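PDB 3DM8: uncharacterized protein RPA4348 from Rhodopseudomonas palustris, which is of unknown function but, as a SnoaL-like member of the nuclear transport factor 2 family, has been proposed to act as an isomerase. Local coordinates for residues W7-A12 against T27-N32; D31-A36 against G114-L119; Y38-M43 against L123-L128. One frame throughout, in Å; residues are numbered along the deposited sequence.

Contact 1. Residues W7-A12 against T27-N32; sequences WRFSRA and TIIDDN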
# COMPACT_ATOMS: atom_id res chain seq x y z
N TRP A 7 7.53 1.96 16.26
CA TRP A 7 6.99 1.12 17.34
C TRP A 7 6.30 1.97 18.42
O TRP A 7 5.26 1.60 19.00
CB TRP A 7 8.06 0.18 17.93
CG TRP A 7 8.83 -0.59 16.84
CD1 TRP A 7 10.17 -0.67 16.69
CD2 TRP A 7 8.26 -1.33 15.77
NE1 TRP A 7 10.48 -1.45 15.59
CE2 TRP A 7 9.32 -1.84 15.00
CE3 TRP A 7 6.95 -1.60 15.37
CZ2 TRP A 7 9.12 -2.62 13.86
CZ3 TRP A 7 6.75 -2.40 14.24
CH2 TRP A 7 7.82 -2.90 13.52
N ARG A 8 6.90 3.12 18.69
CA ARG A 8 6.34 4.07 19.68
C ARG A 8 5.01 4.62 19.19
O ARG A 8 4.03 4.75 19.95
CB ARG A 8 7.32 5.19 20.00
CG ARG A 8 8.60 4.73 20.63
CD ARG A 8 9.47 5.90 20.99
NE ARG A 8 9.64 6.80 19.85
CZ ARG A 8 9.24 8.08 19.83
NH1 ARG A 8 8.67 8.62 20.90
NH2 ARG A 8 9.45 8.81 18.75
N PHE A 9 4.97 4.92 17.90
CA PHE A 9 3.75 5.42 17.27
C PHE A 9 2.69 4.34 17.28
O PHE A 9 1.53 4.59 17.57
CB PHE A 9 4.03 5.88 15.83
CG PHE A 9 2.81 6.12 15.03
CD1 PHE A 9 1.96 7.15 15.33
CD2 PHE A 9 2.57 5.37 13.91
CE1 PHE A 9 0.81 7.37 14.58
CE2 PHE A 9 1.43 5.61 13.14
CZ PHE A 9 0.55 6.60 13.50
N SER A 10 3.09 3.11 16.99
CA SER A 10 2.16 2.02 16.88
C SER A 10 1.52 1.79 18.26
O SER A 10 0.31 1.54 18.36
CB SER A 10 2.83 0.75 16.35
OG SER A 10 1.85 -0.27 16.15
N ARG A 11 2.34 1.86 19.30
CA ARG A 11 1.80 1.65 20.66
C ARG A 11 0.82 2.77 21.06
O ARG A 11 -0.26 2.53 21.60
CB ARG A 11 2.92 1.51 21.65
CG ARG A 11 2.48 1.27 23.00
CD ARG A 11 3.64 0.80 23.86
NE ARG A 11 4.76 1.73 23.81
CZ ARG A 11 5.88 1.50 23.13
NH1 ARG A 11 6.02 0.39 22.48
NH2 ARG A 11 6.86 2.38 23.14
N ALA A 12 1.23 4.00 20.73
CA ALA A 12 0.46 5.20 21.04
C ALA A 12 -0.88 5.16 20.33
O ALA A 12 -1.91 5.49 20.90
CB ALA A 12 1.22 6.43 20.59
N THR A 27 1.48 13.35 21.81
CA THR A 27 2.88 13.73 22.01
C THR A 27 3.70 13.47 20.75
O THR A 27 4.60 14.22 20.38
CB THR A 27 3.48 12.97 23.21
OG1 THR A 27 2.79 13.42 24.37
CG2 THR A 27 4.93 13.25 23.37
N ILE A 28 3.35 12.37 20.11
CA ILE A 28 4.15 11.83 19.00
C ILE A 28 3.81 12.41 17.67
O ILE A 28 4.64 12.42 16.80
CB ILE A 28 4.10 10.28 18.96
CG1 ILE A 28 5.29 9.72 18.15
CG2 ILE A 28 2.84 9.75 18.37
CD1 ILE A 28 5.58 8.18 18.45
N ILE A 29 2.61 12.94 17.53
CA ILE A 29 2.20 13.55 16.25
C ILE A 29 2.77 14.97 16.14
O ILE A 29 2.57 15.80 17.05
CB ILE A 29 0.67 13.59 16.13
CG1 ILE A 29 0.07 12.17 16.05
CG2 ILE A 29 0.24 14.34 14.85
CD1 ILE A 29 0.74 11.31 15.04
N ASP A 30 3.52 15.28 15.08
CA ASP A 30 4.10 16.63 14.91
C ASP A 30 3.00 17.64 14.71
O ASP A 30 2.01 17.35 14.06
CB ASP A 30 5.00 16.71 13.68
CG ASP A 30 5.80 18.00 13.60
OD1 ASP A 30 6.85 18.12 14.29
OD2 ASP A 30 5.44 18.88 12.79
N ASP A 31 3.21 18.86 15.21
CA ASP A 31 2.18 19.87 15.11
C ASP A 31 1.78 20.12 13.66
O ASP A 31 0.62 20.48 13.36
CB ASP A 31 2.62 21.22 15.69
CG ASP A 31 2.61 21.28 17.23
OD1 ASP A 31 2.12 20.34 17.89
OD2 ASP A 31 3.07 22.33 17.75
N ASN A 32 2.73 19.90 12.75
CA ASN A 32 2.50 20.20 11.32
C ASN A 32 2.55 18.99 10.47
O ASN A 32 2.90 19.04 9.30
CB ASN A 32 3.49 21.24 10.79
CG ASN A 32 3.44 22.54 11.59
OD1 ASN A 32 4.42 22.95 12.28
ND2 ASN A 32 2.28 23.13 11.60
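The N-terminal helical layer of an NTF2-like cone is held together here, where helix 5-19 packs against the end of helix 23-28 and the short strand 29-30 that follows it. Ile28 carries most of the contact. Its CG1 stands anti to the backbone N (chi1 -160°) and the chain stays extended beyond it, so that CD1 is driven end-on into the first helix. There Ile28 CD1 meets backbone as well as side chain, lying 3.4 Å from Phe9 N and 3.8 Å from Arg8 CB. Ile28 CD1 also sits over one face of the Arg8 guanidinium, 3.7 Å above the plane and displaced toward the rim. Arg8 reaches this place because its chain bends at chi3 (-51°), folding the flat group back over Ile28, while NH2 is hydrogen-bonded to Gly114 O and Ser5 OG, two bonds that would hold the guanidinium in this orientation. Phe9 points its CG anti to its own N and crosses Ile28 at about a right angle. The second Ile28 branch, CG2, comes to the edge of the phenyl ring, 4.1 Å from Phe9 CD1, and also approaches Ala12 CB at 4.3 Å. Ile29, where the helix gives way to strand 29-30, turns its CD1 back to within 4.0 Å of Phe9 CE1, approaching the ring obliquely. Both Phe9 and Ile29 continue onto Leu116 of strand 115-123, so the ring connects the helices to the sheet beneath. At the far end, Asp30 OD2 accepts from Asn32 N, which comes to it from above the carboxylate plane. This Asx turn accompanies the corner from strand 29-30 into strand 33-38, and helices packed against a curved sheet in this way are typical of the NTF2-like alpha+beta fold.

Contact 2. Residues D31-A36 against G114-L119; sequences DNIDWA and GRLTNL. With CE9 (dodecyl nona ethylene glycol ether), chain B.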
# COMPACT_ATOMS: atom_id res chain seq x y z
N ASP A 31 3.21 18.86 15.21
CA ASP A 31 2.18 19.87 15.11
C ASP A 31 1.78 20.12 13.66
O ASP A 31 0.62 20.48 13.36
CB ASP A 31 2.62 21.22 15.69
CG ASP A 31 2.61 21.28 17.23
OD1 ASP A 31 2.12 20.34 17.89
OD2 ASP A 31 3.07 22.33 17.75
N ASN A 32 2.73 19.90 12.75
CA ASN A 32 2.50 20.20 11.32
C ASN A 32 2.55 18.99 10.47
O ASN A 32 2.90 19.04 9.30
CB ASN A 32 3.49 21.24 10.79
CG ASN A 32 3.44 22.54 11.59
OD1 ASN A 32 4.42 22.95 12.28
ND2 ASN A 32 2.28 23.13 11.60
N ILE A 33 2.17 17.86 11.05
CA ILE A 33 2.13 16.61 10.30
C ILE A 33 1.41 16.75 8.95
O ILE A 33 0.36 17.40 8.81
CB ILE A 33 1.49 15.47 11.11
CG1 ILE A 33 1.60 14.12 10.36
CG2 ILE A 33 0.01 15.81 11.46
CD1 ILE A 33 1.36 12.92 11.24
N ASP A 34 2.00 16.07 7.96
CA ASP A 34 1.45 15.96 6.60
C ASP A 34 0.97 14.55 6.39
O ASP A 34 1.75 13.63 6.31
CB ASP A 34 2.54 16.32 5.60
CG ASP A 34 2.11 16.30 4.17
OD1 ASP A 34 1.19 15.56 3.77
OD2 ASP A 34 2.78 17.05 3.40
N TRP A 35 -0.36 14.39 6.40
CA TRP A 35 -1.01 13.07 6.51
C TRP A 35 -1.97 12.77 5.38
O TRP A 35 -2.69 13.66 4.86
CB TRP A 35 -1.84 13.09 7.82
CG TRP A 35 -2.81 11.98 8.15
CD1 TRP A 35 -4.09 11.80 7.66
CD2 TRP A 35 -2.67 11.02 9.20
NE1 TRP A 35 -4.69 10.75 8.28
CE2 TRP A 35 -3.84 10.26 9.24
CE3 TRP A 35 -1.66 10.74 10.10
CZ2 TRP A 35 -4.02 9.24 10.16
CZ3 TRP A 35 -1.79 9.69 10.95
CH2 TRP A 35 -2.95 8.94 11.00
N ALA A 36 -1.98 11.50 4.96
CA ALA A 36 -3.08 11.05 4.05
C ALA A 36 -3.34 9.58 4.13
O ALA A 36 -2.42 8.75 4.11
CB ALA A 36 -2.81 11.47 2.54
N GLY A 114 11.68 12.57 16.73
CA GLY A 114 10.93 11.52 17.41
C GLY A 114 9.45 11.72 17.24
O GLY A 114 8.62 11.07 17.89
N ARG A 115 9.10 12.64 16.36
CA ARG A 115 7.69 12.91 16.09
C ARG A 115 7.37 12.50 14.66
O ARG A 115 8.17 12.69 13.76
CB ARG A 115 7.37 14.38 16.29
CG ARG A 115 7.54 14.86 17.73
CD ARG A 115 6.94 16.26 17.90
NE ARG A 115 7.89 17.18 17.32
CZ ARG A 115 8.97 17.60 17.98
NH1 ARG A 115 9.18 17.18 19.23
NH2 ARG A 115 9.84 18.41 17.40
N LEU A 116 6.15 12.03 14.48
CA LEU A 116 5.61 11.67 13.14
C LEU A 116 5.29 12.93 12.37
O LEU A 116 4.42 13.71 12.76
CB LEU A 116 4.37 10.80 13.27
CG LEU A 116 3.74 10.28 11.97
CD1 LEU A 116 4.73 9.25 11.34
CD2 LEU A 116 2.39 9.70 12.22
N THR A 117 5.98 13.11 11.25
CA THR A 117 5.87 14.33 10.41
C THR A 117 5.18 14.10 9.08
O THR A 117 4.65 15.00 8.47
CB THR A 117 7.24 14.97 10.17
OG1 THR A 117 8.12 14.02 9.55
CG2 THR A 117 7.81 15.52 11.49
N ASN A 118 5.18 12.86 8.65
CA ASN A 118 4.57 12.47 7.38
C ASN A 118 4.06 11.03 7.46
O ASN A 118 4.78 10.11 7.88
CB ASN A 118 5.56 12.66 6.22
CG ASN A 118 4.87 12.67 4.86
OD1 ASN A 118 4.32 11.66 4.42
ND2 ASN A 118 4.84 13.83 4.22
N LEU A 119 2.79 10.85 7.05
CA LEU A 119 2.20 9.54 6.90
C LEU A 119 1.39 9.43 5.64
O LEU A 119 0.63 10.36 5.27
CB LEU A 119 1.34 9.22 8.14
CG LEU A 119 0.62 7.87 8.16
CD1 LEU A 119 0.53 7.33 9.61
CD2 LEU A 119 -0.83 7.86 7.50
C29 CE9 B . -1.92 22.29 -1.08
C30 CE9 B . -2.20 21.01 -0.28
O31 CE9 B . -1.02 20.65 0.44
C32 CE9 B . -1.17 19.48 1.23
C33 CE9 B . 0.16 19.17 1.89
O34 CE9 B . 0.49 20.23 2.76
C35 CE9 B . 1.82 20.67 2.57
C36 CE9 B . 2.36 21.23 3.87
O37 CE9 B . 2.24 22.65 3.81
C38 CE9 B . 3.08 23.21 2.82
C39 CE9 B . 2.27 24.17 1.95
OXT CE9 B . 2.98 25.41 1.90
O HOH W 1 5.49 17.68 7.91
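Strands 33-36 and 115-119 run parallel in register, Asp34 opposite Asn118 and Trp35 opposite Leu119, with segment axes 44° apart. The backbone ladder consists of Asp34 N to Thr117 O (2.9 Å, nearly straight at 171°), Leu119 N to Asp34 O (3.1 Å) and Ala36 N to Leu119 O (2.9 Å). The tight side is the apolar face. Leu119 lies alongside Trp35 and sets CD2 over the six-membered ring, 3.9 Å from its centroid in a CH-pi contact, while Leu119 CD1 reaches Trp35 CZ3 at 3.6 Å. Ile33 CD1 meets Leu116 CD2 at 3.5 Å. The other face is looser and polar: Asp34 and Asn118 point the same way, Asn118 ND2 3.7 Å from Asp34 CB, and CE9 C33 comes to 3.7 Å from Asp34 OD2. A water donates to both Asn32 O and Thr117 O at the start of the pair; Thr117 and Asn118 form a classic bulge opposite Gln110. Asp34 OD1 forms a salt bridge with Arg120, so an alanine here removes the carboxylate and would probably leave Arg120 less firmly held and the CE9 contact thinner. One face is thus apolar and buried, the other polar, the detergent's ether chain meeting Asp34 through van der Waals contact at its closest atoms.

Contact 3. Residues Y38-M43 against L123-L128; sequences YGPIDM and LDTFDL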
# COMPACT_ATOMS: atom_id res chain seq x y z
N TYR A 38 -5.53 7.00 1.83
CA TYR A 38 -6.25 7.00 0.56
C TYR A 38 -7.42 6.03 0.62
O TYR A 38 -7.26 4.83 0.60
CB TYR A 38 -5.32 6.67 -0.63
CG TYR A 38 -4.24 7.72 -0.77
CD1 TYR A 38 -2.95 7.46 -0.35
CD2 TYR A 38 -4.53 8.99 -1.25
CE1 TYR A 38 -1.97 8.39 -0.43
CE2 TYR A 38 -3.52 9.95 -1.34
CZ TYR A 38 -2.24 9.62 -0.90
OH TYR A 38 -1.18 10.50 -0.96
N GLY A 39 -8.62 6.59 0.63
CA GLY A 39 -9.81 5.75 0.59
C GLY A 39 -11.07 6.58 0.46
O GLY A 39 -11.01 7.80 0.41
N PRO A 40 -12.21 5.92 0.37
CA PRO A 40 -13.43 6.59 -0.08
C PRO A 40 -14.10 7.34 1.04
O PRO A 40 -14.72 6.74 1.92
CB PRO A 40 -14.33 5.44 -0.54
CG PRO A 40 -13.84 4.25 0.06
CD PRO A 40 -12.37 4.46 0.44
N ILE A 41 -14.01 8.66 0.95
CA ILE A 41 -14.43 9.51 2.07
C ILE A 41 -15.93 9.52 2.20
O ILE A 41 -16.44 9.92 3.24
CB ILE A 41 -13.90 10.96 2.01
CG1 ILE A 41 -14.42 11.73 0.82
CG2 ILE A 41 -12.37 11.00 2.09
CD1 ILE A 41 -14.06 13.15 0.90
N ASP A 42 -16.65 9.08 1.16
CA ASP A 42 -18.12 9.05 1.21
C ASP A 42 -18.59 8.01 2.19
O ASP A 42 -19.63 8.16 2.85
CB ASP A 42 -18.75 8.76 -0.15
CG ASP A 42 -18.56 9.88 -1.13
OD1 ASP A 42 -18.11 10.98 -0.71
OD2 ASP A 42 -18.85 9.65 -2.31
N MET A 43 -17.84 6.93 2.28
CA MET A 43 -18.12 5.89 3.24
C MET A 43 -17.41 6.11 4.56
O MET A 43 -17.98 5.89 5.62
CB MET A 43 -17.70 4.53 2.73
CG MET A 43 -18.31 3.49 3.61
SD MET A 43 -18.34 1.91 2.85
CE MET A 43 -18.58 0.83 4.26
N LEU A 123 -4.60 1.28 1.36
CA LEU A 123 -5.18 -0.01 1.69
C LEU A 123 -6.12 -0.56 0.66
O LEU A 123 -6.43 0.08 -0.34
CB LEU A 123 -5.94 0.10 2.99
CG LEU A 123 -7.10 1.06 2.94
CD1 LEU A 123 -8.17 0.51 3.78
CD2 LEU A 123 -6.65 2.43 3.42
N ASP A 124 -6.43 -1.83 0.86
CA ASP A 124 -7.31 -2.60 -0.08
C ASP A 124 -8.74 -2.16 0.21
O ASP A 124 -9.50 -2.75 0.98
CB ASP A 124 -7.04 -4.12 -0.01
CG ASP A 124 -7.83 -4.91 -1.08
OD1 ASP A 124 -8.73 -4.32 -1.74
OD2 ASP A 124 -7.66 -6.15 -1.18
N THR A 125 -9.06 -1.05 -0.44
CA THR A 125 -10.26 -0.29 -0.19
C THR A 125 -11.50 -0.99 -0.76
O THR A 125 -12.56 -0.89 -0.20
CB THR A 125 -10.17 1.15 -0.73
OG1 THR A 125 -9.60 1.10 -2.05
CG2 THR A 125 -9.30 2.02 0.25
N PHE A 126 -11.36 -1.72 -1.86
CA PHE A 126 -12.50 -2.45 -2.40
C PHE A 126 -12.89 -3.57 -1.44
O PHE A 126 -14.08 -3.76 -1.09
CB PHE A 126 -12.24 -2.96 -3.83
CG PHE A 126 -13.44 -3.62 -4.47
CD1 PHE A 126 -14.38 -2.87 -5.14
CD2 PHE A 126 -13.62 -4.98 -4.40
CE1 PHE A 126 -15.49 -3.46 -5.70
CE2 PHE A 126 -14.71 -5.60 -4.97
CZ PHE A 126 -15.64 -4.85 -5.62
N ASP A 127 -11.90 -4.29 -0.98
CA ASP A 127 -12.15 -5.41 -0.06
C ASP A 127 -12.77 -4.86 1.21
O ASP A 127 -13.74 -5.43 1.76
CB ASP A 127 -10.88 -6.16 0.26
CG ASP A 127 -11.14 -7.43 0.99
OD1 ASP A 127 -10.50 -7.65 2.02
OD2 ASP A 127 -11.98 -8.22 0.54
N LEU A 128 -12.30 -3.69 1.63
CA LEU A 128 -12.81 -3.05 2.87
C LEU A 128 -14.29 -2.72 2.68
O LEU A 128 -15.14 -3.04 3.53
CB LEU A 128 -12.04 -1.77 3.26
CG LEU A 128 -12.55 -0.83 4.34
CD1 LEU A 128 -12.85 -1.52 5.69
CD2 LEU A 128 -11.61 0.41 4.58
O HOH W 2 -5.89 2.95 -0.57
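The chain leaves strand 33-38 almost fully extended at Gly39 (phi/psi -174/178°) and passes the start of helix 125-133, with the CA atoms of Gly39 and Thr125 6.1 Å apart. A beta carbon on this glycine, built in the deposited backbone, would fall 3.3 Å from Thr125 CG2 and clash with Pro40 CD. Thr125 provides the main side-chain contact: its CG2, anti to the carbonyl carbon, touches Tyr38 O at 3.5 Å and Gly39 CA at 3.8 Å. Pro40 and Thr125 pass antiparallel to each other, Pro40 CD 3.9 Å from Thr125 CG2. Leu123 CD2 lies 3.8 Å from Tyr38 O. Tyr38 O also accepts a hydrogen bond from a water 2.6 Å away, which in turn accepts from Leu123 N and so bridges the two backbones. The helix start is capped by Asp124, whose OD1 accepts from Asp127 N. Thr125 OG1 turns to the dimer partner, hydrogen-bonding Asp124 of the second subunit, and Pro40 packs on Phe126 of that subunit. Within its own chain the contact sits just beyond the C-terminal ends of strands 33-38 and 115-123, with Leu123 and Leu128 resting on strand 100-112 and Pro40 on Val129 of helix 125-133.

Contacts 1 and 2 adjoin, their centres about 8 Å apart, and share Asp31 and Asn32 at the corner between strands 29-30 and 33-38. Ile28 O to Leu116 N, at 2.8 Å a probable hydrogen bond, also ties them. Contact 3 lies about 24 Å from contact 1 and about 21 Å from contact 2, centre to centre. Along the chain contact 1 is complete before the first segment of contact 3 begins, on the opposite side of the chain's centre, whereas contacts 2 and 3 interleave, contact 2 lying on strands 33-38 and 115-123 and contact 3 at and just beyond their ends. This strand pair thus runs from the N-terminal helices to the subunit interface, linking the two through one mixed sheet.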